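Local coordinates for Amy13K (Eubacterium rectale DSM 17629, PDB 6B3P), which binds malto-oligosaccharides through its starch-binding modules and probably helps a surface-held gut bacterial alpha-amylase to capture starch, at residues A[164-169]-A[173-178]; A[59-64]-A[68-73]. All blocks are in the same frame, centred on the assembly; numbering follows the deposited sequence.

Interaction 1: A[164-169]-A[173-178]. With GLC (alpha-D-glucopyranose), chain D; GLC (alpha-D-glucopyranose), chain B; FMT (formic acid), chain O.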
ATOM      1  N   SER A 164     -10.071  -8.169   8.398  1.00 30.28           N
ATOM      2  CA  SER A 164      -9.181  -8.473   9.507  1.00 28.53           C
ATOM      3  C   SER A 164      -8.434  -9.763   9.235  1.00 25.88           C
ATOM      4  O   SER A 164      -8.905 -10.606   8.473  1.00 30.73           O
ATOM      5  CB  SER A 164      -9.967  -8.586  10.813  1.00 31.87           C
ATOM      6  OG  SER A 164     -10.772  -7.441  11.028  1.00 31.53           O
ATOM      7  N   CYS A 165      -7.268  -9.919   9.851  1.00 28.59           N
ATOM      8  CA  CYS A 165      -6.516 -11.157   9.713  1.00 35.60           C
ATOM      9  C   CYS A 165      -5.613 -11.420  10.914  1.00 32.39           C
ATOM     10  O   CYS A 165      -5.391 -10.543  11.749  1.00 32.69           O
ATOM     11  CB  CYS A 165      -5.681 -11.141   8.430  1.00 28.71           C
ATOM     12  SG  CYS A 165      -4.315  -9.964   8.443  1.00 37.04           S
ATOM     13  N   ILE A 166      -5.111 -12.648  10.989  1.00 37.26           N
ATOM     14  CA  ILE A 166      -4.238 -13.083  12.072  1.00 31.10           C
ATOM     15  C   ILE A 166      -3.123 -13.951  11.507  1.00 28.24           C
ATOM     16  O   ILE A 166      -3.384 -14.860  10.719  1.00 36.49           O
ATOM     17  CB  ILE A 166      -5.014 -13.887  13.142  1.00 38.21           C
ATOM     18  CG1 ILE A 166      -6.058 -13.010  13.833  1.00 31.93           C
ATOM     19  CG2 ILE A 166      -4.060 -14.477  14.186  1.00 32.94           C
ATOM     20  CD1 ILE A 166      -7.082 -13.803  14.612  1.00 38.09           C
ATOM     21  N   PHE A 167      -1.885 -13.672  11.905  1.00 38.71           N
ATOM     22  CA  PHE A 167      -0.762 -14.534  11.555  1.00 44.65           C
ATOM     23  C   PHE A 167      -0.532 -15.522  12.694  1.00 42.77           C
ATOM     24  O   PHE A 167      -0.660 -15.160  13.860  1.00 37.48           O
ATOM     25  CB  PHE A 167       0.499 -13.711  11.283  1.00 44.36           C
ATOM     26  CG  PHE A 167       0.424 -12.881  10.029  1.00 39.93           C
ATOM     27  CD1 PHE A 167       0.728 -13.437   8.796  1.00 41.81           C
ATOM     28  CD2 PHE A 167       0.052 -11.548  10.083  1.00 39.94           C
ATOM     29  CE1 PHE A 167       0.662 -12.679   7.640  1.00 34.37           C
ATOM     30  CE2 PHE A 167      -0.018 -10.785   8.930  1.00 39.07           C
ATOM     31  CZ  PHE A 167       0.288 -11.352   7.708  1.00 33.40           C
ATOM     32  N   ASN A 168      -0.202 -16.767  12.357  1.00 47.08           N
ATOM     33  CA  ASN A 168      -0.021 -17.807  13.367  1.00 49.36           C
ATOM     34  C   ASN A 168       0.801 -18.982  12.842  1.00 50.76           C
ATOM     35  O   ASN A 168       1.118 -19.042  11.654  1.00 49.21           O
ATOM     36  CB  ASN A 168      -1.382 -18.313  13.861  1.00 42.53           C
ATOM     37  CG  ASN A 168      -2.138 -19.087  12.797  1.00 44.88           C
ATOM     38  OD1 ASN A 168      -1.891 -20.273  12.581  1.00 44.56           O
ATOM     39  ND2 ASN A 168      -3.075 -18.420  12.135  1.00 43.81           N
ATOM     40  N   ASN A 169       1.139 -19.909  13.737  1.00 57.65           N
ATOM     41  CA  ASN A 169       1.902 -21.102  13.371  1.00 57.93           C
ATOM     42  C   ASN A 169       1.111 -22.394  13.566  1.00 54.33           C
ATOM     43  O   ASN A 169       1.667 -23.486  13.452  1.00 51.99           O
ATOM     44  CB  ASN A 169       3.207 -21.169  14.176  1.00 58.07           C
ATOM     45  CG  ASN A 169       2.977 -21.260  15.678  1.00 57.79           C
ATOM     46  OD1 ASN A 169       1.842 -21.342  16.148  1.00 54.11           O
ATOM     47  ND2 ASN A 169       4.067 -21.249  16.438  1.00 59.76           N
ATOM     48  N   THR A 173       0.879 -20.039  18.878  1.00 60.34           N
ATOM     49  CA  THR A 173       1.408 -18.690  18.683  1.00 65.55           C
ATOM     50  C   THR A 173       0.648 -17.966  17.575  1.00 58.07           C
ATOM     51  O   THR A 173       0.540 -18.459  16.453  1.00 47.82           O
ATOM     52  CB  THR A 173       2.914 -18.711  18.344  1.00 59.34           C
ATOM     53  OG1 THR A 173       3.625 -19.432  19.356  1.00 64.25           O
ATOM     54  CG2 THR A 173       3.473 -17.292  18.256  1.00 52.30           C
ATOM     55  N   GLN A 174       0.119 -16.792  17.904  1.00 47.56           N
ATOM     56  CA  GLN A 174      -0.632 -15.989  16.947  1.00 47.13           C
ATOM     57  C   GLN A 174      -0.557 -14.509  17.302  1.00 45.19           C
ATOM     58  O   GLN A 174      -0.211 -14.151  18.427  1.00 44.66           O
ATOM     59  CB  GLN A 174      -2.095 -16.439  16.899  1.00 48.41           C
ATOM     60  CG  GLN A 174      -2.892 -16.104  18.156  1.00 43.10           C
ATOM     61  CD  GLN A 174      -4.343 -16.536  18.062  1.00 47.20           C
ATOM     62  OE1 GLN A 174      -5.249 -15.703  18.022  1.00 48.13           O
ATOM     63  NE2 GLN A 174      -4.571 -17.842  18.032  1.00 41.35           N
ATOM     64  N   THR A 175      -0.891 -13.655  16.339  1.00 43.81           N
ATOM     65  CA  THR A 175      -0.930 -12.214  16.563  1.00 43.12           C
ATOM     66  C   THR A 175      -2.265 -11.796  17.164  1.00 38.14           C
ATOM     67  O   THR A 175      -3.208 -12.587  17.217  1.00 40.50           O
ATOM     68  CB  THR A 175      -0.720 -11.427  15.248  1.00 46.41           C
ATOM     69  OG1 THR A 175      -1.805 -11.689  14.349  1.00 38.48           O
ATOM     70  CG2 THR A 175       0.590 -11.816  14.582  1.00 45.73           C
ATOM     71  N   ASP A 176      -2.340 -10.548  17.614  1.00 36.22           N
ATOM     72  CA  ASP A 176      -3.624  -9.921  17.897  1.00 44.82           C
ATOM     73  C   ASP A 176      -4.420  -9.848  16.605  1.00 41.58           C
ATOM     74  O   ASP A 176      -3.875 -10.051  15.519  1.00 32.08           O
ATOM     75  CB  ASP A 176      -3.449  -8.510  18.465  1.00 48.76           C
ATOM     76  CG  ASP A 176      -2.796  -8.499  19.831  1.00 59.20           C
ATOM     77  OD1 ASP A 176      -3.050  -9.429  20.623  1.00 64.15           O
ATOM     78  OD2 ASP A 176      -2.037  -7.548  20.116  1.00 62.64           O
ATOM     79  N   ASN A 177      -5.706  -9.547  16.718  1.00 37.43           N
ATOM     80  CA  ASN A 177      -6.493  -9.203  15.546  1.00 39.48           C
ATOM     81  C   ASN A 177      -5.878  -8.014  14.828  1.00 32.41           C
ATOM     82  O   ASN A 177      -5.662  -6.966  15.435  1.00 38.52           O
ATOM     83  CB  ASN A 177      -7.924  -8.862  15.928  1.00 37.96           C
ATOM     84  CG  ASN A 177      -8.716 -10.067  16.374  1.00 35.18           C
ATOM     85  OD1 ASN A 177      -8.179 -11.164  16.547  1.00 35.81           O
ATOM     86  ND2 ASN A 177     -10.011  -9.861  16.568  1.00 36.93           N
ATOM     87  N   ILE A 178      -5.599  -8.181  13.540  1.00 38.96           N
ATOM     88  CA  ILE A 178      -5.097  -7.088  12.715  1.00 35.08           C
ATOM     89  C   ILE A 178      -6.244  -6.519  11.892  1.00 31.70           C
ATOM     90  O   ILE A 178      -6.757  -7.187  11.000  1.00 35.29           O
ATOM     91  CB  ILE A 178      -3.967  -7.555  11.778  1.00 39.28           C
ATOM     92  CG1 ILE A 178      -2.824  -8.179  12.583  1.00 36.06           C
ATOM     93  CG2 ILE A 178      -3.445  -6.384  10.945  1.00 37.55           C
ATOM     94  CD1 ILE A 178      -1.978  -9.135  11.781  1.00 42.04           C
TER
HETATM   95  C1  GLC D   2     -10.575 -14.921  15.262  1.00 35.64           C
HETATM   96  C2  GLC D   2     -10.584 -13.680  16.109  1.00 36.45           C
HETATM   97  C3  GLC D   2     -11.984 -13.370  16.578  1.00 37.75           C
HETATM   98  C4  GLC D   2     -12.931 -13.328  15.414  1.00 34.27           C
HETATM   99  C5  GLC D   2     -12.844 -14.618  14.641  1.00 34.56           C
HETATM  100  C6  GLC D   2     -13.773 -14.620  13.447  1.00 36.59           C
HETATM  101  O2  GLC D   2      -9.699 -13.838  17.187  1.00 34.81           O
HETATM  102  O3  GLC D   2     -12.004 -12.131  17.216  1.00 34.88           O
HETATM  103  O4  GLC D   2     -14.247 -13.042  15.872  1.00 40.33           O
HETATM  104  O5  GLC D   2     -11.515 -14.798  14.221  1.00 36.47           O
HETATM  105  O6  GLC D   2     -13.782 -15.838  12.747  1.00 38.34           O
HETATM  106  C1  GLC B   1      -8.969 -19.710  16.590  1.00 46.50           C
HETATM  107  C2  GLC B   1      -8.174 -18.464  16.944  1.00 44.51           C
HETATM  108  C3  GLC B   1      -9.049 -17.262  17.102  1.00 36.66           C
HETATM  109  C4  GLC B   1      -9.916 -17.115  15.891  1.00 35.94           C
HETATM  110  C5  GLC B   1     -10.694 -18.387  15.634  1.00 34.63           C
HETATM  111  C6  GLC B   1     -11.537 -18.292  14.392  1.00 40.01           C
HETATM  112  O1  GLC B   1      -9.712 -20.226  17.698  0.50 38.76           O
HETATM  113  O2  GLC B   1      -7.479 -18.638  18.135  1.00 41.10           O
HETATM  114  O3  GLC B   1      -8.276 -16.093  17.242  1.00 50.01           O
HETATM  115  O4  GLC B   1     -10.790 -16.033  16.110  1.00 38.05           O
HETATM  116  O5  GLC B   1      -9.794 -19.432  15.478  1.00 34.57           O
HETATM  117  O6  GLC B   1     -12.387 -19.387  14.248  1.00 37.70           O
HETATM  118  C   FMT O 416       0.977 -15.916  21.054  1.00 62.16           C
HETATM  119  O1  FMT O 416      -0.141 -16.425  21.127  1.00 55.66           O
HETATM  120  O2  FMT O 416       1.278 -14.914  21.702  1.00 61.56           O
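Cys165 and Ile178 form an antiparallel hydrogen-bonded pair, their backbone N and O atoms exchanging two bonds. The segments run in nearly opposite directions, 164° between their end-to-end lines, but the register slips by one before Asn168 bridges Gln174; there Thr175 N gives to Phe167 O. Between the two bridged pairs the Thr175 hydroxyl stands in for a backbone carbonyl: OG1, turned between its own backbone N and carbonyl carbon (chi1 64°), accepts from Phe167 N at 3.1 Å and donates to Asp176 O at 2.9 Å. A valine in its place would probably cost the buried Phe167 N-H its acceptor and Asp176 O this donor. Deeper in, Ile178 CD1 reaches the edge of the Phe167 ring, 3.6 Å from CD2, and that ring stacks with Tyr107. The other face meets sugar: Ile166 CD1 approaches both glucoses, and two amides each grip O2 and O3 of one ring. Asn177 ND2 donates to the chain D O3 at 3.1 Å, Gln174 NE2 to the chain B O2 at 3.0 Å, while OD1 and OE1 accept from the neighbouring hydroxyls. Ile166, Gln174 and Asn177 join Tyr119, Trp121 and Trp136 in the glycan pocket of a family 26 starch-binding module.

Interaction 2: A[59-64]-A[68-73]; sequences LILNDD and NQLKDV. With GLC (alpha-D-glucopyranose), chain C; GLC (alpha-D-glucopyranose), chain E.
Leu59 O is gripped from two directions: Val73 N donates to it at 3.0 Å, and a water donates at 3.1 Å. The same water accepts from Leu61 N and donates to Lys71 O, the latter at 2.8 Å, so it bridges the place where the returning chain parts from the strand. This is the border of the beta-sheet in a family 26 starch-binding module, where strand 57-62 turns back toward the short edge strand 73-75. Leu59 N completes the antiparallel hydrogen-bonded pair with Val73 O at 2.7 Å. Past the water the register slips by one, and Leu70 N meets Leu61 O almost head-on, with an N-H...O angle of 169°.

Side chains alternate between two surroundings. Leu61 CB touches Leu70 CD1, and both leucines pack on Tyr7 and Phe87; Leu59 CB and Val73 CG2 lie side by side. Ile60 faces the glycan instead. Its CG2 meets Gln69 CB, and its CD1 sits against Asp72, whose OD2 is bonded to the hydroxyl of Tyr20. The Gln69 chain, extended beyond CG (chi2 -168°), carries its amide to the chain C glucose: OE1 accepts from O2 at 2.8 Å and NE2 donates to O3 at 3.0 Å. Ile60 CD1 lies within van der Waals reach of the chain E glucose, and Tyr18 and Trp30 help to complete the pocket.

At the far end Asp63 N donates to Asn68 O, and Asn68 N returns a bond to Asp63 OD1 from above the carboxylate plane. The strand closes in an Asx turn: while Asn62 ND2 is taken by Pro31 O, Asn62 OD1 receives Asp64 N on a lone pair at 2.7 Å.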
ATOM      1  N   LEU A  59       0.275  19.327  -7.153  1.00 26.62           N
ATOM      2  CA  LEU A  59       1.053  18.203  -7.661  1.00 24.27           C
ATOM      3  C   LEU A  59       1.700  18.564  -8.992  1.00 24.74           C
ATOM      4  O   LEU A  59       1.044  19.099  -9.885  1.00 22.85           O
ATOM      5  CB  LEU A  59       0.163  16.965  -7.827  1.00 24.42           C
ATOM      6  CG  LEU A  59       0.734  15.812  -8.661  1.00 23.91           C
ATOM      7  CD1 LEU A  59       1.878  15.116  -7.933  1.00 23.28           C
ATOM      8  CD2 LEU A  59      -0.361  14.824  -9.034  1.00 24.01           C
ATOM      9  N   ILE A  60       2.990  18.270  -9.111  1.00 24.39           N
ATOM     10  CA  ILE A  60       3.687  18.356 -10.388  1.00 24.74           C
ATOM     11  C   ILE A  60       4.302  17.004 -10.719  1.00 24.30           C
ATOM     12  O   ILE A  60       5.229  16.549 -10.048  1.00 27.25           O
ATOM     13  CB  ILE A  60       4.788  19.436 -10.380  1.00 25.94           C
ATOM     14  CG1 ILE A  60       4.159  20.823 -10.225  1.00 24.40           C
ATOM     15  CG2 ILE A  60       5.607  19.382 -11.674  1.00 28.94           C
ATOM     16  CD1 ILE A  60       5.166  21.940 -10.020  1.00 26.43           C
ATOM     17  N   LEU A  61       3.760  16.360 -11.747  1.00 22.79           N
ATOM     18  CA  LEU A  61       4.335  15.134 -12.280  1.00 22.44           C
ATOM     19  C   LEU A  61       5.485  15.500 -13.217  1.00 23.11           C
ATOM     20  O   LEU A  61       5.379  16.444 -13.999  1.00 26.41           O
ATOM     21  CB  LEU A  61       3.268  14.312 -13.006  1.00 21.43           C
ATOM     22  CG  LEU A  61       2.141  13.779 -12.114  1.00 20.11           C
ATOM     23  CD1 LEU A  61       0.941  13.353 -12.949  1.00 24.99           C
ATOM     24  CD2 LEU A  61       2.639  12.619 -11.262  1.00 26.08           C
ATOM     25  N   ASN A  62       6.581  14.755 -13.127  1.00 25.33           N
ATOM     26  CA  ASN A  62       7.810  15.098 -13.839  1.00 24.04           C
ATOM     27  C   ASN A  62       8.624  13.846 -14.163  1.00 22.54           C
ATOM     28  O   ASN A  62       8.294  12.758 -13.696  1.00 24.71           O
ATOM     29  CB  ASN A  62       8.640  16.081 -13.006  1.00 23.63           C
ATOM     30  CG  ASN A  62       9.069  15.499 -11.671  1.00 30.36           C
ATOM     31  OD1 ASN A  62       9.867  14.566 -11.620  1.00 27.79           O
ATOM     32  ND2 ASN A  62       8.548  16.061 -10.580  1.00 28.43           N
ATOM     33  N   ASP A  63       9.683  13.997 -14.957  1.00 25.71           N
ATOM     34  CA  ASP A  63      10.526  12.855 -15.318  1.00 30.00           C
ATOM     35  C   ASP A  63      11.727  12.727 -14.380  1.00 31.96           C
ATOM     36  O   ASP A  63      12.837  12.409 -14.810  1.00 27.52           O
ATOM     37  CB  ASP A  63      10.988  12.955 -16.781  1.00 29.58           C
ATOM     38  CG  ASP A  63      11.785  14.215 -17.074  1.00 31.19           C
ATOM     39  OD1 ASP A  63      12.042  15.013 -16.151  1.00 32.97           O
ATOM     40  OD2 ASP A  63      12.163  14.399 -18.250  1.00 37.72           O
ATOM     41  N   ASP A  64      11.484  12.984 -13.099  1.00 28.90           N
ATOM     42  CA  ASP A  64      12.446  12.704 -12.034  1.00 29.17           C
ATOM     43  C   ASP A  64      13.766  13.464 -12.187  1.00 29.11           C
ATOM     44  O   ASP A  64      14.842  12.899 -11.992  1.00 30.68           O
ATOM     45  CB  ASP A  64      12.717  11.196 -11.966  1.00 25.01           C
ATOM     46  CG  ASP A  64      13.193  10.742 -10.590  1.00 39.13           C
ATOM     47  OD1 ASP A  64      13.210  11.561  -9.648  1.00 33.30           O
ATOM     48  OD2 ASP A  64      13.532   9.548 -10.442  1.00 33.92           O
ATOM     49  N   ASN A  68      11.814  17.750 -17.711  1.00 22.79           N
ATOM     50  CA  ASN A  68      10.429  17.824 -18.173  1.00 25.67           C
ATOM     51  C   ASN A  68       9.409  17.607 -17.064  1.00 24.21           C
ATOM     52  O   ASN A  68       9.557  16.713 -16.232  1.00 25.75           O
ATOM     53  CB  ASN A  68      10.203  16.803 -19.286  1.00 26.89           C
ATOM     54  CG  ASN A  68      11.170  16.985 -20.433  1.00 23.87           C
ATOM     55  OD1 ASN A  68      12.089  16.190 -20.621  1.00 28.07           O
ATOM     56  ND2 ASN A  68      10.970  18.043 -21.204  1.00 21.00           N
ATOM     57  N   GLN A  69       8.369  18.434 -17.069  1.00 25.53           N
ATOM     58  CA  GLN A  69       7.309  18.346 -16.073  1.00 31.98           C
ATOM     59  C   GLN A  69       5.971  18.774 -16.661  1.00 27.90           C
ATOM     60  O   GLN A  69       5.917  19.602 -17.573  1.00 24.47           O
ATOM     61  CB  GLN A  69       7.640  19.222 -14.869  1.00 24.36           C
ATOM     62  CG  GLN A  69       7.565  20.694 -15.188  1.00 27.33           C
ATOM     63  CD  GLN A  69       8.167  21.561 -14.107  1.00 32.93           C
ATOM     64  OE1 GLN A  69       9.370  21.503 -13.832  1.00 29.21           O
ATOM     65  NE2 GLN A  69       7.326  22.376 -13.482  1.00 27.62           N
ATOM     66  N   LEU A  70       4.896  18.215 -16.120  1.00 25.32           N
ATOM     67  CA  LEU A  70       3.551  18.611 -16.503  1.00 21.97           C
ATOM     68  C   LEU A  70       3.100  19.810 -15.677  1.00 25.44           C
ATOM     69  O   LEU A  70       3.710  20.146 -14.662  1.00 26.07           O
ATOM     70  CB  LEU A  70       2.579  17.446 -16.325  1.00 21.41           C
ATOM     71  CG  LEU A  70       2.992  16.132 -16.992  1.00 24.47           C
ATOM     72  CD1 LEU A  70       1.907  15.085 -16.802  1.00 22.57           C
ATOM     73  CD2 LEU A  70       3.298  16.328 -18.473  1.00 25.95           C
ATOM     74  N   LYS A  71       2.026  20.448 -16.124  1.00 22.77           N
ATOM     75  CA  LYS A  71       1.463  21.601 -15.435  1.00 27.77           C
ATOM     76  C   LYS A  71       0.911  21.208 -14.062  1.00 29.71           C
ATOM     77  O   LYS A  71       0.416  20.095 -13.879  1.00 23.93           O
ATOM     78  CB  LYS A  71       0.361  22.223 -16.290  1.00 31.34           C
ATOM     79  CG  LYS A  71       0.095  23.688 -16.019  1.00 48.35           C
ATOM     80  CD  LYS A  71      -1.289  24.071 -16.509  1.00 56.31           C
ATOM     81  CE  LYS A  71      -1.557  25.556 -16.344  1.00 63.67           C
ATOM     82  NZ  LYS A  71      -2.931  25.911 -16.791  1.00 81.61           N
ATOM     83  N   ASP A  72       0.999  22.126 -13.105  1.00 27.94           N
ATOM     84  CA  ASP A  72       0.507  21.884 -11.748  1.00 30.97           C
ATOM     85  C   ASP A  72      -0.979  21.538 -11.730  1.00 27.73           C
ATOM     86  O   ASP A  72      -1.761  22.124 -12.477  1.00 25.87           O
ATOM     87  CB  ASP A  72       0.730  23.115 -10.861  1.00 34.31           C
ATOM     88  CG  ASP A  72       2.136  23.668 -10.958  1.00 42.83           C
ATOM     89  OD1 ASP A  72       2.719  23.648 -12.062  1.00 46.93           O
ATOM     90  OD2 ASP A  72       2.652  24.137  -9.922  1.00 46.45           O
ATOM     91  N   VAL A  73      -1.357  20.590 -10.874  1.00 24.47           N
ATOM     92  CA  VAL A  73      -2.767  20.340 -10.577  1.00 23.94           C
ATOM     93  C   VAL A  73      -2.991  20.298  -9.066  1.00 26.74           C
ATOM     94  O   VAL A  73      -2.101  19.915  -8.304  1.00 23.04           O
ATOM     95  CB  VAL A  73      -3.277  19.024 -11.203  1.00 25.82           C
ATOM     96  CG1 VAL A  73      -3.158  19.078 -12.721  1.00 35.47           C
ATOM     97  CG2 VAL A  73      -2.531  17.816 -10.641  1.00 23.46           C
TER
HETATM   98  C1  GLC C   2      12.049  23.132 -10.046  1.00 34.55           C
HETATM   99  C2  GLC C   2      10.796  22.941 -10.875  1.00 30.75           C
HETATM  100  C3  GLC C   2       9.755  23.956 -10.429  1.00 31.90           C
HETATM  101  C4  GLC C   2       9.527  23.897  -8.931  1.00 24.55           C
HETATM  102  C5  GLC C   2      10.844  23.993  -8.197  1.00 25.87           C
HETATM  103  C6  GLC C   2      10.601  23.851  -6.702  1.00 30.33           C
HETATM  104  O2  GLC C   2      11.083  23.031 -12.251  1.00 27.99           O
HETATM  105  O3  GLC C   2       8.544  23.741 -11.079  1.00 26.18           O
HETATM  106  O4  GLC C   2       8.651  24.922  -8.534  1.00 25.27           O
HETATM  107  O5  GLC C   2      11.705  23.009  -8.677  1.00 29.32           O
HETATM  108  O6  GLC C   2      11.765  23.761  -5.937  1.00 33.09           O
HETATM  109  C1  GLC E   3       7.333  24.514  -8.196  1.00 29.02           C
HETATM  110  C2  GLC E   3       6.321  25.404  -8.867  1.00 29.23           C
HETATM  111  C3  GLC E   3       6.241  26.766  -8.205  1.00 32.47           C
HETATM  112  C4  GLC E   3       6.095  26.614  -6.699  1.00 30.29           C
HETATM  113  C5  GLC E   3       7.136  25.656  -6.146  1.00 29.38           C
HETATM  114  C6  GLC E   3       7.026  25.400  -4.647  1.00 25.42           C
HETATM  115  O2  GLC E   3       6.669  25.488 -10.211  1.00 34.83           O
HETATM  116  O3  GLC E   3       5.201  27.518  -8.750  1.00 25.64           O
HETATM  117  O4  GLC E   3       6.198  27.898  -6.125  1.00 27.49           O
HETATM  118  O5  GLC E   3       7.040  24.442  -6.828  1.00 27.67           O
HETATM  119  O6  GLC E   3       8.019  24.556  -4.132  1.00 27.67           O
HETATM  120  O   HOH W   1       1.168  17.667 -12.625  1.00 25.20           O

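Interactions 1 and 2 are the same structural solution used twice, in two starch-binding modules of one chain, their centres about 42 Å apart. Each joins an inner strand to the segment leading into a short edge strand, with apolar packing on one face and glucose on the other. Both are partly buried, but interaction 2 lies more toward the surface, with Asn68 and Lys71 exposed. Their chemistry parts at the register slip: a threonine hydroxyl spans it in 164-169 with 173-178, whereas a water does so in 59-64 with 68-73. The sugar grip differs too, since interaction 1 offers two amides to two glucoses and interaction 2 a single glutamine amide, beside an aspartate committed to a tyrosine.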